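C-type diheme-containing protein (PDB 6H5L) probably carries electrons through two covalently bound c-type hemes, within a multiheme reductase complex of an anammox bacterium. Local coordinates at residues V7-E10 / G11-Y15; F99-A102 / F103-E107; V183-R186 / F187-L191; K201-D205 / D206-Y210. One frame throughout, in Å; residues are numbered along the deposited sequence.

Interaction 1 (V7-E10 / G11-Y15); sequences VTEE and GKNVY
Thr8 curls its hydroxyl over the first turn of helix 9-18, and Gly11, three residues on, meets it with its backbone amide: Gly11 N donates to Thr8 OG1 at 2.8 Å, with an angle of 161° at the hydrogen. This is an N-cap, in which a side chain stands in for the carbonyl that the leading amides of a helix lack. A chi1 of 77° lodges OG1 between the backbone N and the carbonyl carbon of Thr8, within range of that amide. The next amide is served by the main chain, Lys12 N bonding to Thr8 O at 3.1 Å, so one residue holds two successive N-H groups.

Further along, the side chains meet in two ways. Glu9 and Lys12 cross obliquely; the bend of Glu9 at chi2 (-69°) brings its OE2 to 3.4 Å from Lys12 CE, while Lys12 NZ stays 4.7 Å from that oxygen, near but not in contact. Glu10 and Val14 instead run alongside in the same direction, with Glu10 CG 4.2 Å from Val14 CG2. In the backbone, Val14 N bonds to Glu10 O at 2.9 Å. Val14 itself is buried against Leu84, Gln88 and Val92.

A valine in place of Thr8 would remove the hydroxyl and would probably leave Gly11 N without its capping acceptor, freeing the first turn to fray. The start of the helix thus pairs a neutral oxygen with a leading amide, and Glu9 and Glu10 probably favour the positive end of the helix dipole, although Glu10 is also set against the like charge of Glu87.

Interaction 2 (F99-A102 / F103-E107); sequences FSEA and FEYRE
Glu101 and Tyr105 are brought together by a bend in Glu101 and the chi1 of Tyr105: Glu101 turns at chi2 (-79°), and Tyr105, with CG anti to its carbonyl carbon (chi1 -55°), swings its ring back along the helix. Glu101 slants across the ring, carboxylate and ring planes 50° apart. Glu101 OE1 comes within 2.7 Å of Tyr105 OH, and the aliphatic part follows suit, with Glu101 CB 3.6 Å from Tyr105 CE2. The carbonyl of Glu101 lies over one face of the same ring. Glu101 OE1 also faces Glu104 OE1 at 3.6 Å, a pairing of like charges that could make one of the carboxylates easier to protonate.

The backbone illustrates how a short helix is started and stopped. Ser100 OG accepts a weak capping bond from Ala102 N, and Arg106 N, at the residue where helical angles end, bonds to Ala102 O at 3.1 Å. Ser100 CB also meets Phe103 CD2 at 4.1 Å.

Helix 102-105 follows helix 93-97 through this loop. Phe103 rests on Leu59 and Pro60, and Phe99 packs on Phe44 and on Tyr15 of helix 9-18, while Tyr105 and the two glutamates lie at the exposed surface.

Interaction 3 (V183-R186 / F187-L191); sequences VYLR and FTTGL. With HEC (heme c), chain K.
Phe187 wedges between Val183 and the heme, the tight side of the contact. Its CZ packs on Val183 CG1, the two chains running alongside in the same direction, and its CE1 is 3.4 Å from the heme meso carbon CHB. The carbonyl oxygen of Val183 sits over one ring face. The next residue, Thr188, reaches back one turn: its OG1 donates to Tyr184 O at 2.6 Å. The same hydroxyl stands 3.4 Å above the centre of the Tyr184 ring and also bonds to Arg208 NE.

The looser side, though buried too, meets largely through a water. Arg186, kinked twice along its chain, runs CG and CD past a heme propionate and gives an NE hydrogen bond to a water at 2.6 Å, which donates to Thr189 OG1. Replacing Phe187 by an alanine would remove the ring and would probably open a gap between Val183 and the heme edge beside the axial ligand Met196.

Just before Gly190 ends the helix, Leu185 O accepts Thr189 N and, from above the carbonyl plane, Thr189 OG1 at 2.7 Å. Two donors thus grip one buried carbonyl, and the threonine hydroxyls probably find their partners mostly there.

Interaction 4 (K201-D205 / D206-Y210); sequences KELSD and DERWY
Leu203 lays its CB against the following helix turn, 3.9 Å from Glu207 CB and 3.8 Å from Arg208 CG, just ahead of a capping box formed by Ser204 and Glu207. In that motif Ser204, the N-cap of helix 205-217, and Glu207 exchange bonds. Ser204 N donates to Glu207 OE2 at 3.2 Å, nearly straight (167°) but from above the carboxylate plane. Ser204 OG donates to the same oxygen at 3.1 Å, meeting the anti lone pair of Glu207 OE2, and in return accepts a weak bond from Glu207 N. Two donors thus grip one carboxylate oxygen; chi1 of 63° places OG for both its roles, and the straight run of Glu207 beyond CG gives OE2 the length to reach the cap.

Arg208 folds past the same turn, bent at chi3, with Ser204 O over one face of its guanidinium and Leu203 O at the edge, and reaches toward helix 180-189. Asp205 sets its carboxylate almost square to that guanidinium, the planes 87° apart, in a salt bridge whose exact placement is doubtful. In the backbone, Arg208 N bonds to Ser204 O at 3.2 Å. At the next carbonyl, Asp205 O accepts from Trp209 N at 3.3 Å.

From the N terminus the four contacts come strictly in series, each between adjoining segments; none nests within or crosses another. Interaction 1 opens helix 9-18, and interaction 2 follows helix 93-97 and starts the short helix 102-105, where Phe99 returns to touch Tyr15. Much further along the chain, interaction 3 finishes helix 180-189 beside the second heme, and interaction 4 starts the next helix, 205-217. These two are joined across helices 180-189 and 205-217, with their centres about 11 Å apart and Tyr184 stacked on Trp209. The centres of interactions 1 and 4 are about 41 Å apart, on opposite sides of the centre of the chain, one in each cytochrome c-like region.

Interaction 1 (V7-E10 / G11-Y15)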
loop_
_atom_site.group_PDB
_atom_site.type_symbol
_atom_site.label_atom_id
_atom_site.label_comp_id
_atom_site.label_asym_id
_atom_site.label_seq_id
_atom_site.Cartn_x
_atom_site.Cartn_y
_atom_site.Cartn_z
ATOM N N VAL B 7 1.759 48.527 47.692
ATOM C CA VAL B 7 0.738 47.487 47.730
ATOM C C VAL B 7 -0.613 48.140 47.983
ATOM O O VAL B 7 -0.747 48.990 48.871
ATOM C CB VAL B 7 1.063 46.437 48.808
ATOM C CG1 VAL B 7 -0.098 45.472 48.985
ATOM C CG2 VAL B 7 2.332 45.687 48.446
ATOM N N THR B 8 -1.615 47.743 47.207
ATOM C CA THR B 8 -2.937 48.345 47.267
ATOM C C THR B 8 -3.966 47.316 47.711
ATOM O O THR B 8 -3.724 46.106 47.675
ATOM C CB THR B 8 -3.349 48.926 45.907
ATOM O OG1 THR B 8 -3.761 47.860 45.041
ATOM C CG2 THR B 8 -2.181 49.660 45.267
ATOM N N GLU B 9 -5.129 47.820 48.132
ATOM C CA GLU B 9 -6.235 46.937 48.482
ATOM C C GLU B 9 -6.762 46.203 47.257
ATOM O O GLU B 9 -7.137 45.029 47.344
ATOM C CB GLU B 9 -7.354 47.736 49.152
ATOM C CG GLU B 9 -7.133 47.983 50.634
ATOM C CD GLU B 9 -7.230 46.711 51.456
ATOM O OE1 GLU B 9 -8.233 45.980 51.307
ATOM O OE2 GLU B 9 -6.300 46.436 52.245
ATOM N N GLU B 10 -6.808 46.881 46.107
ATOM C CA GLU B 10 -7.187 46.209 44.869
ATOM C C GLU B 10 -6.230 45.068 44.551
ATOM O O GLU B 10 -6.659 43.983 44.141
ATOM C CB GLU B 10 -7.225 47.210 43.715
ATOM C CG GLU B 10 -7.689 46.609 42.396
ATOM C CD GLU B 10 -7.295 47.451 41.198
ATOM O OE1 GLU B 10 -6.518 48.413 41.378
ATOM O OE2 GLU B 10 -7.756 47.147 40.077
ATOM N N GLY B 11 -4.929 45.296 44.732
ATOM C CA GLY B 11 -3.958 44.241 44.490
ATOM C C GLY B 11 -4.159 43.040 45.395
ATOM O O GLY B 11 -4.014 41.894 44.962
ATOM N N LYS B 12 -4.488 43.286 46.666
ATOM C CA LYS B 12 -4.807 42.191 47.579
ATOM C C LYS B 12 -6.001 41.390 47.075
ATOM O O LYS B 12 -5.975 40.154 47.059
ATOM C CB LYS B 12 -5.094 42.731 48.981
ATOM C CG LYS B 12 -3.890 43.219 49.769
ATOM C CD LYS B 12 -4.298 43.464 51.219
ATOM C CE LYS B 12 -3.472 44.560 51.878
ATOM N NZ LYS B 12 -2.295 44.032 52.620
ATOM N N ASN B 13 -7.061 42.085 46.657
ATOM C CA ASN B 13 -8.290 41.404 46.260
ATOM C C ASN B 13 -8.096 40.594 44.984
ATOM O O ASN B 13 -8.592 39.467 44.878
ATOM C CB ASN B 13 -9.418 42.418 46.083
ATOM C CG ASN B 13 -9.887 43.006 47.402
ATOM O OD1 ASN B 13 -9.263 42.802 48.443
ATOM N ND2 ASN B 13 -10.996 43.740 47.363
ATOM N N VAL B 14 -7.391 41.156 43.998
ATOM C CA VAL B 14 -7.165 40.435 42.747
ATOM C C VAL B 14 -6.385 39.153 43.007
ATOM O O VAL B 14 -6.731 38.081 42.497
ATOM C CB VAL B 14 -6.452 41.337 41.725
ATOM C CG1 VAL B 14 -6.141 40.558 40.457
ATOM C CG2 VAL B 14 -7.305 42.549 41.400
ATOM N N TYR B 15 -5.319 39.242 43.805
ATOM C CA TYR B 15 -4.577 38.042 44.181
ATOM C C TYR B 15 -5.475 37.058 44.920
ATOM O O TYR B 15 -5.435 35.847 44.668
ATOM C CB TYR B 15 -3.369 38.412 45.043
ATOM C CG TYR B 15 -2.513 37.222 45.407
ATOM C CD1 TYR B 15 -2.795 36.454 46.531
ATOM C CD2 TYR B 15 -1.425 36.861 44.624
ATOM C CE1 TYR B 15 -2.022 35.361 46.860
ATOM C CE2 TYR B 15 -0.645 35.768 44.946
ATOM C CZ TYR B 15 -0.948 35.025 46.065
ATOM O OH TYR B 15 -0.172 33.939 46.384
#

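Interaction 2 (F99-A102 / F103-E107)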
loop_
_atom_site.group_PDB
_atom_site.type_symbol
_atom_site.label_atom_id
_atom_site.label_comp_id
_atom_site.label_asym_id
_atom_site.label_seq_id
_atom_site.Cartn_x
_atom_site.Cartn_y
_atom_site.Cartn_z
ATOM N N PHE B 99 5.978 38.596 49.225
ATOM C CA PHE B 99 6.053 37.253 49.785
ATOM C C PHE B 99 7.478 36.828 50.113
ATOM O O PHE B 99 7.663 35.874 50.878
ATOM C CB PHE B 99 5.429 36.244 48.817
ATOM C CG PHE B 99 3.951 36.433 48.607
ATOM C CD1 PHE B 99 3.123 36.786 49.661
ATOM C CD2 PHE B 99 3.392 36.260 47.352
ATOM C CE1 PHE B 99 1.765 36.960 49.466
ATOM C CE2 PHE B 99 2.035 36.433 47.150
ATOM C CZ PHE B 99 1.220 36.784 48.209
ATOM N N SER B 100 8.483 37.507 49.565
ATOM C CA SER B 100 9.879 37.134 49.749
ATOM C C SER B 100 10.652 38.320 50.306
ATOM O O SER B 100 10.586 39.424 49.757
ATOM C CB SER B 100 10.502 36.659 48.433
ATOM O OG SER B 100 11.870 36.338 48.605
ATOM N N GLU B 101 11.384 38.084 51.398
ATOM C CA GLU B 101 12.209 39.134 51.986
ATOM C C GLU B 101 13.305 39.590 51.034
ATOM O O GLU B 101 13.793 40.721 51.148
ATOM C CB GLU B 101 12.819 38.642 53.298
ATOM C CG GLU B 101 11.800 38.311 54.377
ATOM C CD GLU B 101 11.276 39.545 55.086
ATOM O OE1 GLU B 101 12.091 40.440 55.397
ATOM O OE2 GLU B 101 10.052 39.623 55.330
ATOM N N ALA B 102 13.709 38.727 50.098
ATOM C CA ALA B 102 14.796 39.068 49.186
ATOM C C ALA B 102 14.488 40.316 48.368
ATOM O O ALA B 102 15.407 41.058 48.002
ATOM C CB ALA B 102 15.093 37.885 48.266
ATOM N N PHE B 103 13.211 40.570 48.076
ATOM C CA PHE B 103 12.851 41.766 47.319
ATOM C C PHE B 103 13.088 43.044 48.115
ATOM O O PHE B 103 13.299 44.107 47.521
ATOM C CB PHE B 103 11.388 41.695 46.873
ATOM C CG PHE B 103 11.172 40.885 45.629
ATOM C CD1 PHE B 103 11.602 41.359 44.402
ATOM C CD2 PHE B 103 10.533 39.659 45.681
ATOM C CE1 PHE B 103 11.406 40.622 43.248
ATOM C CE2 PHE B 103 10.332 38.916 44.531
ATOM C CZ PHE B 103 10.769 39.399 43.312
ATOM N N GLU B 104 13.058 42.965 49.446
ATOM C CA GLU B 104 13.215 44.147 50.281
ATOM C C GLU B 104 14.673 44.505 50.548
ATOM O O GLU B 104 14.965 45.661 50.878
ATOM C CB GLU B 104 12.497 43.949 51.619
ATOM C CG GLU B 104 12.231 45.242 52.373
ATOM C CD GLU B 104 11.913 45.014 53.837
ATOM O OE1 GLU B 104 11.906 43.842 54.268
ATOM O OE2 GLU B 104 11.675 46.005 54.558
ATOM N N TYR B 105 15.592 43.552 50.412
ATOM C CA TYR B 105 16.997 43.776 50.728
ATOM C C TYR B 105 17.860 43.984 49.494
ATOM O O TYR B 105 18.746 44.845 49.503
ATOM C CB TYR B 105 17.540 42.598 51.543
ATOM C CG TYR B 105 16.728 42.314 52.788
ATOM C CD1 TYR B 105 16.291 43.350 53.603
ATOM C CD2 TYR B 105 16.379 41.015 53.133
ATOM C CE1 TYR B 105 15.540 43.100 54.737
ATOM C CE2 TYR B 105 15.628 40.755 54.265
ATOM C CZ TYR B 105 15.212 41.803 55.061
ATOM O OH TYR B 105 14.464 41.552 56.188
ATOM N N ARG B 106 17.628 43.216 48.436
ATOM C CA ARG B 106 18.375 43.338 47.195
ATOM C C ARG B 106 17.497 43.946 46.109
ATOM O O ARG B 106 16.270 43.815 46.130
ATOM C CB ARG B 106 18.908 41.977 46.739
ATOM C CG ARG B 106 19.890 41.350 47.716
ATOM C CD ARG B 106 21.181 42.143 47.798
ATOM N NE ARG B 106 21.972 41.777 48.971
ATOM C CZ ARG B 106 22.022 42.492 50.091
ATOM N NH1 ARG B 106 21.327 43.616 50.194
ATOM N NH2 ARG B 106 22.772 42.086 51.106
ATOM N N GLU B 107 18.143 44.622 45.166
ATOM C CA GLU B 107 17.565 45.234 43.979
ATOM C C GLU B 107 17.807 44.343 42.767
ATOM O O GLU B 107 18.885 43.752 42.642
ATOM C CB GLU B 107 18.181 46.614 43.736
ATOM C CG GLU B 107 17.341 47.561 42.886
ATOM C CD GLU B 107 16.037 47.959 43.556
ATOM O OE1 GLU B 107 15.086 48.330 42.835
ATOM O OE2 GLU B 107 15.964 47.903 44.803
#

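Interaction 3 (V183-R186 / F187-L191)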
loop_
_atom_site.group_PDB
_atom_site.type_symbol
_atom_site.label_atom_id
_atom_site.label_comp_id
_atom_site.label_asym_id
_atom_site.label_seq_id
_atom_site.Cartn_x
_atom_site.Cartn_y
_atom_site.Cartn_z
ATOM N N VAL B 183 13.851 31.902 23.789
ATOM C CA VAL B 183 14.726 30.764 24.052
ATOM C C VAL B 183 16.158 31.233 24.276
ATOM O O VAL B 183 16.872 30.704 25.137
ATOM C CB VAL B 183 14.629 29.741 22.906
ATOM C CG1 VAL B 183 15.636 28.619 23.101
ATOM C CG2 VAL B 183 13.219 29.179 22.823
ATOM N N TYR B 184 16.603 32.232 23.509
ATOM C CA TYR B 184 17.926 32.803 23.738
ATOM C C TYR B 184 18.024 33.423 25.127
ATOM O O TYR B 184 19.075 33.351 25.774
ATOM C CB TYR B 184 18.244 33.843 22.662
ATOM C CG TYR B 184 19.478 34.674 22.950
ATOM C CD1 TYR B 184 20.744 34.214 22.610
ATOM C CD2 TYR B 184 19.374 35.921 23.556
ATOM C CE1 TYR B 184 21.873 34.971 22.871
ATOM C CE2 TYR B 184 20.496 36.682 23.821
ATOM C CZ TYR B 184 21.742 36.203 23.476
ATOM O OH TYR B 184 22.863 36.956 23.736
ATOM N N LEU B 185 16.939 34.046 25.595
ATOM C CA LEU B 185 16.939 34.634 26.931
ATOM C C LEU B 185 17.137 33.571 28.003
ATOM O O LEU B 185 17.886 33.783 28.965
ATOM C CB LEU B 185 15.636 35.397 27.170
ATOM C CG LEU B 185 15.618 36.874 26.772
ATOM C CD1 LEU B 185 14.211 37.437 26.883
ATOM C CD2 LEU B 185 16.582 37.670 27.640
ATOM N N ARG B 186 16.471 32.420 27.857
ATOM C CA ARG B 186 16.597 31.355 28.847
ATOM C C ARG B 186 18.040 30.884 28.972
ATOM O O ARG B 186 18.536 30.667 30.084
ATOM C CB ARG B 186 15.684 30.185 28.478
ATOM C CG ARG B 186 14.218 30.548 28.293
ATOM C CD ARG B 186 13.538 30.922 29.602
ATOM N NE ARG B 186 13.705 32.333 29.938
ATOM C CZ ARG B 186 12.942 33.308 29.455
ATOM N NH1 ARG B 186 11.960 33.027 28.609
ATOM N NH2 ARG B 186 13.163 34.564 29.816
ATOM N N PHE B 187 18.731 30.721 27.842
ATOM C CA PHE B 187 20.120 30.281 27.875
ATOM C C PHE B 187 21.051 31.367 28.394
ATOM O O PHE B 187 22.142 31.050 28.882
ATOM C CB PHE B 187 20.573 29.836 26.482
ATOM C CG PHE B 187 19.725 28.746 25.880
ATOM C CD1 PHE B 187 18.956 27.916 26.681
ATOM C CD2 PHE B 187 19.706 28.549 24.510
ATOM C CE1 PHE B 187 18.178 26.918 26.124
ATOM C CE2 PHE B 187 18.934 27.551 23.948
ATOM C CZ PHE B 187 18.168 26.735 24.756
ATOM N N THR B 188 20.647 32.633 28.301
ATOM C CA THR B 188 21.464 33.743 28.770
ATOM C C THR B 188 21.193 34.103 30.225
ATOM O O THR B 188 22.063 34.689 30.880
ATOM C CB THR B 188 21.229 34.972 27.880
ATOM O OG1 THR B 188 21.273 34.577 26.504
ATOM C CG2 THR B 188 22.298 36.032 28.121
ATOM N N THR B 189 20.025 33.745 30.755
ATOM C CA THR B 189 19.656 34.096 32.120
ATOM C C THR B 189 19.625 32.918 33.077
ATOM O O THR B 189 19.867 33.106 34.270
ATOM C CB THR B 189 18.281 34.773 32.144
ATOM O OG1 THR B 189 17.301 33.880 31.600
ATOM C CG2 THR B 189 18.304 36.052 31.329
ATOM N N GLY B 190 19.333 31.719 32.594
ATOM C CA GLY B 190 19.138 30.587 33.471
ATOM C C GLY B 190 17.791 30.637 34.169
ATOM O O GLY B 190 17.158 31.683 34.303
ATOM N N LEU B 191 17.344 29.465 34.610
ATOM C CA LEU B 191 16.042 29.307 35.257
ATOM C C LEU B 191 16.278 29.133 36.754
ATOM O O LEU B 191 16.637 28.047 37.216
ATOM C CB LEU B 191 15.277 28.132 34.656
ATOM C CG LEU B 191 14.537 28.397 33.338
ATOM C CD1 LEU B 191 15.497 28.625 32.178
ATOM C CD2 LEU B 191 13.576 27.261 33.024
HETATM FE FE HEC K . 17.496 22.343 30.053
HETATM C CHA HEC K . 14.468 23.825 30.702
HETATM C CHB HEC K . 17.445 23.664 26.880
HETATM C CHC HEC K . 20.679 21.176 29.505
HETATM C CHD HEC K . 17.256 20.418 32.869
HETATM N NA HEC K . 16.218 23.579 29.003
HETATM C C1A HEC K . 14.964 23.974 29.424
HETATM C C2A HEC K . 14.276 24.571 28.294
HETATM C C3A HEC K . 15.099 24.522 27.239
HETATM C C4A HEC K . 16.337 23.899 27.664
HETATM C CMA HEC K . 14.798 25.039 25.814
HETATM C CAA HEC K . 12.842 25.149 28.316
HETATM C CBA HEC K . 12.885 26.675 28.348
HETATM C CGA HEC K . 11.479 27.216 28.411
HETATM O O1A HEC K . 10.530 26.405 28.563
HETATM O O2A HEC K . 11.306 28.458 28.315
HETATM N NB HEC K . 18.795 22.339 28.451
HETATM C C1B HEC K . 18.626 23.090 27.304
HETATM C C2B HEC K . 19.905 23.181 26.631
HETATM C C3B HEC K . 20.804 22.491 27.351
HETATM C C4B HEC K . 20.120 21.951 28.512
HETATM C CMB HEC K . 20.131 23.929 25.298
HETATM C CAB HEC K . 22.305 22.277 27.043
HETATM C CBB HEC K . 23.097 23.603 26.997
HETATM N NC HEC K . 18.723 21.006 30.986
HETATM C C1C HEC K . 20.032 20.728 30.639
HETATM C C2C HEC K . 20.642 20.001 31.735
HETATM C C3C HEC K . 19.666 19.680 32.597
HETATM C C4C HEC K . 18.457 20.381 32.189
HETATM C CMC HEC K . 22.046 19.351 31.666
HETATM C CAC HEC K . 19.818 18.836 33.886
HETATM C CBC HEC K . 20.704 19.571 34.915
HETATM N ND HEC K . 16.064 22.140 31.551
HETATM C C1D HEC K . 16.212 21.298 32.651
HETATM C C2D HEC K . 15.083 21.498 33.533
HETATM C C3D HEC K . 14.209 22.565 32.856
HETATM C C4D HEC K . 14.899 22.902 31.631
HETATM C CMD HEC K . 14.815 20.788 34.876
HETATM C CAD HEC K . 12.877 23.157 33.368
HETATM C CBD HEC K . 11.726 22.224 33.001
HETATM C CGD HEC K . 10.443 22.717 33.620
HETATM O O1D HEC K . 10.423 23.864 34.140
HETATM O O2D HEC K . 9.438 21.961 33.596
HETATM O O HOH W 1 14.496 33.076 32.250
#

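Interaction 4 (K201-D205 / D206-Y210)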
loop_
_atom_site.group_PDB
_atom_site.type_symbol
_atom_site.label_atom_id
_atom_site.label_comp_id
_atom_site.label_asym_id
_atom_site.label_seq_id
_atom_site.Cartn_x
_atom_site.Cartn_y
_atom_site.Cartn_z
ATOM N N LYS B 201 27.968 32.358 30.716
ATOM C CA LYS B 201 29.402 32.326 30.959
ATOM C C LYS B 201 30.096 31.240 30.146
ATOM O O LYS B 201 31.231 31.434 29.695
ATOM C CB LYS B 201 29.678 32.142 32.455
ATOM C CG LYS B 201 30.220 33.385 33.126
ATOM C CD LYS B 201 29.930 33.396 34.621
ATOM C CE LYS B 201 28.970 34.521 34.979
ATOM N NZ LYS B 201 28.999 34.828 36.437
ATOM N N GLU B 202 29.439 30.093 29.958
ATOM C CA GLU B 202 30.050 29.010 29.191
ATOM C C GLU B 202 30.086 29.306 27.699
ATOM O O GLU B 202 30.948 28.777 26.990
ATOM C CB GLU B 202 29.301 27.692 29.437
ATOM C CG GLU B 202 29.580 27.054 30.785
ATOM C CD GLU B 202 28.742 27.647 31.900
ATOM O OE1 GLU B 202 28.028 28.642 31.647
ATOM O OE2 GLU B 202 28.790 27.112 33.029
ATOM N N LEU B 203 29.174 30.142 27.208
ATOM C CA LEU B 203 29.039 30.397 25.782
ATOM C C LEU B 203 28.965 31.893 25.515
ATOM O O LEU B 203 28.515 32.669 26.361
ATOM C CB LEU B 203 27.784 29.718 25.214
ATOM C CG LEU B 203 27.661 28.211 25.440
ATOM C CD1 LEU B 203 26.302 27.710 24.974
ATOM C CD2 LEU B 203 28.783 27.473 24.727
ATOM N N SER B 204 29.417 32.288 24.327
ATOM C CA SER B 204 29.308 33.669 23.887
ATOM C C SER B 204 27.888 33.955 23.399
ATOM O O SER B 204 27.037 33.066 23.316
ATOM C CB SER B 204 30.325 33.961 22.782
ATOM O OG SER B 204 30.073 33.165 21.637
ATOM N N ASP B 205 27.636 35.227 23.083
ATOM C CA ASP B 205 26.336 35.605 22.538
ATOM C C ASP B 205 26.041 34.858 21.245
ATOM O O ASP B 205 24.924 34.366 21.044
ATOM C CB ASP B 205 26.278 37.115 22.306
ATOM C CG ASP B 205 26.109 37.899 23.591
ATOM O OD1 ASP B 205 25.968 37.267 24.661
ATOM O OD2 ASP B 205 26.113 39.148 23.533
ATOM N N ASP B 206 27.035 34.751 20.361
ATOM C CA ASP B 206 26.820 34.081 19.081
ATOM C C ASP B 206 26.570 32.589 19.268
ATOM O O ASP B 206 25.737 32.002 18.567
ATOM C CB ASP B 206 28.016 34.313 18.160
ATOM C CG ASP B 206 28.169 35.770 17.759
ATOM O OD1 ASP B 206 28.251 36.630 18.662
ATOM O OD2 ASP B 206 28.220 36.052 16.544
ATOM N N GLU B 207 27.279 31.959 20.208
ATOM C CA GLU B 207 27.128 30.521 20.403
ATOM C C GLU B 207 25.759 30.163 20.966
ATOM O O GLU B 207 25.236 29.082 20.677
ATOM C CB GLU B 207 28.235 29.991 21.314
ATOM C CG GLU B 207 29.625 30.095 20.712
ATOM C CD GLU B 207 30.706 29.611 21.656
ATOM O OE1 GLU B 207 31.065 28.416 21.592
ATOM O OE2 GLU B 207 31.189 30.427 22.469
ATOM N N ARG B 208 25.162 31.048 21.766
ATOM C CA ARG B 208 23.821 30.793 22.273
ATOM C C ARG B 208 22.748 31.028 21.218
ATOM O O ARG B 208 21.653 30.466 21.333
ATOM C CB ARG B 208 23.548 31.653 23.508
ATOM C CG ARG B 208 24.410 31.274 24.706
ATOM C CD ARG B 208 23.962 31.979 25.975
ATOM N NE ARG B 208 23.961 33.429 25.822
ATOM C CZ ARG B 208 25.040 34.195 25.951
ATOM N NH1 ARG B 208 26.215 33.648 26.235
ATOM N NH2 ARG B 208 24.944 35.506 25.793
ATOM N N TRP B 209 23.033 31.838 20.196
ATOM C CA TRP B 209 22.140 31.894 19.044
ATOM C C TRP B 209 22.277 30.638 18.192
ATOM O O TRP B 209 21.280 30.130 17.666
ATOM C CB TRP B 209 22.415 33.144 18.209
ATOM C CG TRP B 209 21.907 34.412 18.830
ATOM C CD1 TRP B 209 22.656 35.438 19.328
ATOM C CD2 TRP B 209 20.536 34.786 19.024
ATOM N NE1 TRP B 209 21.838 36.428 19.818
ATOM C CE2 TRP B 209 20.532 36.052 19.644
ATOM C CE3 TRP B 209 19.312 34.174 18.734
ATOM C CZ2 TRP B 209 19.355 36.716 19.979
ATOM C CZ3 TRP B 209 18.143 34.836 19.067
ATOM C CH2 TRP B 209 18.173 36.093 19.684
ATOM N N TYR B 210 23.504 30.131 18.035
ATOM C CA TYR B 210 23.693 28.826 17.405
ATOM C C TYR B 210 22.896 27.758 18.140
ATOM O O TYR B 210 22.171 26.967 17.526
ATOM C CB TYR B 210 25.176 28.438 17.389
ATOM C CG TYR B 210 26.131 29.419 16.741
ATOM C CD1 TYR B 210 25.687 30.378 15.838
ATOM C CD2 TYR B 210 27.490 29.372 17.030
ATOM C CE1 TYR B 210 26.572 31.267 15.251
ATOM C CE2 TYR B 210 28.378 30.253 16.450
ATOM C CZ TYR B 210 27.915 31.198 15.560
ATOM O OH TYR B 210 28.799 32.079 14.979
#